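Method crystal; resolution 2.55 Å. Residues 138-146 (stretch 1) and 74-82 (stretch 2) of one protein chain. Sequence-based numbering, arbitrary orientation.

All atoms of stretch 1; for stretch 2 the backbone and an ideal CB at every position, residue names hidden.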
# COMPACT_ATOMS: atom_id res chain seq x y z
N GLN B 138 -30.31 -49.65 39.26
CA GLN B 138 -30.37 -48.81 38.03
C GLN B 138 -28.99 -48.81 37.37
O GLN B 138 -28.01 -48.48 38.07
CB GLN B 138 -30.79 -47.38 38.37
CG GLN B 138 -32.17 -47.27 39.00
CD GLN B 138 -32.56 -45.85 39.31
OE1 GLN B 138 -31.71 -44.98 39.52
NE2 GLN B 138 -33.85 -45.59 39.34
N THR B 139 -28.91 -49.15 36.08
CA THR B 139 -27.64 -49.21 35.30
C THR B 139 -27.18 -47.78 34.97
O THR B 139 -28.01 -47.00 34.45
CB THR B 139 -27.80 -50.04 34.02
OG1 THR B 139 -28.97 -49.60 33.34
CG2 THR B 139 -27.89 -51.52 34.30
N VAL B 140 -25.91 -47.47 35.26
CA VAL B 140 -25.23 -46.20 34.88
C VAL B 140 -24.61 -46.41 33.49
O VAL B 140 -24.92 -45.62 32.58
CB VAL B 140 -24.18 -45.78 35.92
CG1 VAL B 140 -23.60 -44.40 35.62
CG2 VAL B 140 -24.73 -45.82 37.34
N PHE B 141 -23.77 -47.44 33.35
CA PHE B 141 -23.24 -47.96 32.06
C PHE B 141 -23.73 -49.39 31.84
O PHE B 141 -24.06 -50.08 32.82
CB PHE B 141 -21.71 -48.03 32.02
CG PHE B 141 -20.95 -46.87 32.60
CD1 PHE B 141 -20.88 -45.66 31.93
CD2 PHE B 141 -20.23 -47.01 33.78
CE1 PHE B 141 -20.16 -44.60 32.45
CE2 PHE B 141 -19.51 -45.95 34.30
CZ PHE B 141 -19.47 -44.75 33.63
N ASN B 142 -23.74 -49.81 30.57
CA ASN B 142 -23.78 -51.23 30.14
C ASN B 142 -23.04 -51.33 28.80
O ASN B 142 -23.71 -51.30 27.75
CB ASN B 142 -25.21 -51.77 30.06
CG ASN B 142 -25.28 -53.25 29.75
OD1 ASN B 142 -24.31 -53.97 29.95
ND2 ASN B 142 -26.42 -53.70 29.26
N ILE B 143 -21.71 -51.42 28.85
CA ILE B 143 -20.81 -51.38 27.67
C ILE B 143 -20.33 -52.80 27.38
O ILE B 143 -19.62 -53.39 28.20
CB ILE B 143 -19.64 -50.40 27.91
CG1 ILE B 143 -20.14 -49.00 28.27
CG2 ILE B 143 -18.70 -50.38 26.71
CD1 ILE B 143 -19.11 -48.13 28.94
N PRO B 144 -20.68 -53.38 26.21
CA PRO B 144 -20.31 -54.76 25.89
C PRO B 144 -18.83 -54.90 25.50
O PRO B 144 -18.30 -55.99 25.62
CB PRO B 144 -21.22 -55.10 24.70
CG PRO B 144 -21.44 -53.77 24.02
CD PRO B 144 -21.46 -52.74 25.13
N ASP B 145 -18.20 -53.82 25.03
CA ASP B 145 -16.75 -53.77 24.69
C ASP B 145 -16.27 -52.32 24.82
O ASP B 145 -16.73 -51.48 24.03
CB ASP B 145 -16.50 -54.34 23.28
CG ASP B 145 -15.04 -54.45 22.90
OD1 ASP B 145 -14.18 -54.34 23.80
OD2 ASP B 145 -14.76 -54.67 21.70
N VAL B 146 -15.38 -52.07 25.78
CA VAL B 146 -14.84 -50.71 26.11
C VAL B 146 -13.88 -50.25 25.00
O VAL B 146 -13.49 -49.08 25.02
CB VAL B 146 -14.17 -50.67 27.49
CG1 VAL B 146 -15.12 -51.08 28.60
CG2 VAL B 146 -12.89 -51.50 27.55
N UNK B 74 -16.65 -57.96 32.51
CA UNK B 74 -17.06 -59.17 31.78
C UNK B 74 -16.32 -59.32 30.46
O UNK B 74 -15.56 -58.41 30.09
CB UNK B 74 -18.57 -59.15 31.52
N UNK B 75 -16.55 -60.45 29.77
CA UNK B 75 -15.94 -60.77 28.45
C UNK B 75 -16.40 -59.74 27.42
O UNK B 75 -17.59 -59.37 27.45
CB UNK B 75 -16.32 -62.18 27.99
N UNK B 76 -15.49 -59.31 26.54
CA UNK B 76 -15.77 -58.38 25.42
C UNK B 76 -16.85 -58.98 24.52
O UNK B 76 -16.66 -60.12 24.05
CB UNK B 76 -14.50 -58.09 24.61
N UNK B 77 -17.96 -58.25 24.33
CA UNK B 77 -19.08 -58.62 23.44
C UNK B 77 -20.30 -59.11 24.20
O UNK B 77 -21.24 -59.59 23.54
CB UNK B 77 -18.63 -59.70 22.46
N UNK B 78 -20.31 -58.99 25.54
CA UNK B 78 -21.38 -59.51 26.43
C UNK B 78 -21.82 -58.44 27.43
O UNK B 78 -21.06 -57.48 27.64
CB UNK B 78 -20.90 -60.75 27.18
N UNK B 79 -23.01 -58.60 28.02
CA UNK B 79 -23.44 -57.88 29.25
C UNK B 79 -22.70 -58.52 30.43
O UNK B 79 -22.98 -59.70 30.73
CB UNK B 79 -24.96 -57.95 29.45
N UNK B 80 -21.81 -57.76 31.08
CA UNK B 80 -20.87 -58.24 32.12
C UNK B 80 -21.63 -58.68 33.38
O UNK B 80 -21.02 -59.40 34.20
CB UNK B 80 -19.86 -57.15 32.48
N UNK B 81 -22.89 -58.27 33.54
CA UNK B 81 -23.72 -58.55 34.74
C UNK B 81 -24.29 -59.97 34.69
O UNK B 81 -24.54 -60.54 35.77
CB UNK B 81 -24.86 -57.54 34.85
N UNK B 82 -24.50 -60.51 33.49
CA UNK B 82 -25.25 -61.77 33.25
C UNK B 82 -24.40 -62.98 33.66
O UNK B 82 -23.18 -62.92 33.61
CB UNK B 82 -25.65 -61.89 31.78

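Position 74 has no atom of stretch 1 near its ideal CB, but that CB would sit 2.5 Å from the CA of position 80, a clash within its own stretch. Only a residue without a side chain fits: Gly74.

At position 75 CA-to-CB points away from stretch 1 into open space, so almost any side chain would do. It is Arg75, whose carbonyl oxygen opens a type II turn that ends at position 78.

Position 76 points sideways, its ideal CB 3.9 Å from OD1 of Asp145 and 4.5 Å from O of Pro144. Small residues suit it, and a polar one could address the carboxylate. Ala76 fits, and its CA makes a CA-H...O contact with Pro144 O at 3.5 Å.

Position 77 has phi/psi of 104/9, where a CB would be jammed against the carbonyl oxygen of the residue before; the backbone alone calls for glycine. The turn presents the N of Gly77 to the O of Pro144 at 2.6 Å, nearly straight at 174°, the one direct hydrogen bond assigned between the stretches.

Position 78 directs CA-to-CB away, so small polar residues able to brace the turn would be apt. Ser78, in the p rotamer, does so: OG donates to Arg75 O at 2.7 Å. Its carbonyl oxygen faces stretch 1, receiving a CA-H...O contact from Pro144 CA at 3.3 Å.

Position 79 starts sideways, with its ideal CB 4.1 Å from the modelled OD1 of Asn142. A short polar side chain could reach that amide; Asp, Asn or Ser are all plausible. Asp79 extends in the t rotamer, bringing its OD1 3.0 Å from the modelled OD1 of Asn142; the same OD1 accepts from the N of position 81 at 3.3 Å, steadying a type I turn.

Position 80 points sideways. Stretch 1 sets no limit, but the CA of Gly74 lies 3.5 Å from the ideal CB of position 80, which favours a small side chain. Ala80 fits, and its N donates to a water at 3.0 Å, which donates weakly to Ile143 O at 3.2 Å.

Position 81 points toward stretch 1 from a distance; only a long side chain could reach Thr139 and Asn142. Arg81 does, laying a guanidinium face against the methyl of Thr139, with NH1 3.3 Å from CG2. Its charge also pairs with Asp79, NH2 to OD2 at 3.4 Å, out of plane.

Position 82 is out of reach and permissive; it is Gln82.

Stretch 2 (74-82) GRAGSDARQ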
# COMPACT_ATOMS: atom_id res chain seq x y z
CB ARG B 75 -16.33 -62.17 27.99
CG ARG B 75 -15.55 -62.67 26.78
CD ARG B 75 -16.15 -63.88 26.11
NE ARG B 75 -17.15 -64.54 26.94
CZ ARG B 75 -18.46 -64.51 26.75
NH1 ARG B 75 -18.99 -63.85 25.74
NH2 ARG B 75 -19.25 -65.15 27.59
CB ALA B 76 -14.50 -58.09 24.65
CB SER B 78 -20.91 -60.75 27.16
OG SER B 78 -19.93 -60.43 28.13
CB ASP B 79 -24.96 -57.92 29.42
CG ASP B 79 -25.47 -57.19 30.66
OD1 ASP B 79 -24.65 -56.57 31.36
OD2 ASP B 79 -26.69 -57.25 30.91
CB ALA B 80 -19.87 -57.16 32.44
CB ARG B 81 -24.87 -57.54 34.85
CG ARG B 81 -24.43 -56.08 34.79
CD ARG B 81 -25.51 -55.15 35.33
NE ARG B 81 -26.75 -55.29 34.58
CZ ARG B 81 -27.02 -54.68 33.43
NH1 ARG B 81 -26.14 -53.86 32.86
NH2 ARG B 81 -28.19 -54.88 32.84
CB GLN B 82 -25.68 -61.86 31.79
CG GLN B 82 -26.75 -60.84 31.42
CD GLN B 82 -27.15 -60.90 29.97
OE1 GLN B 82 -26.42 -61.39 29.11
NE2 GLN B 82 -28.33 -60.38 29.67
O HOH W 1 -21.73 -54.93 30.11
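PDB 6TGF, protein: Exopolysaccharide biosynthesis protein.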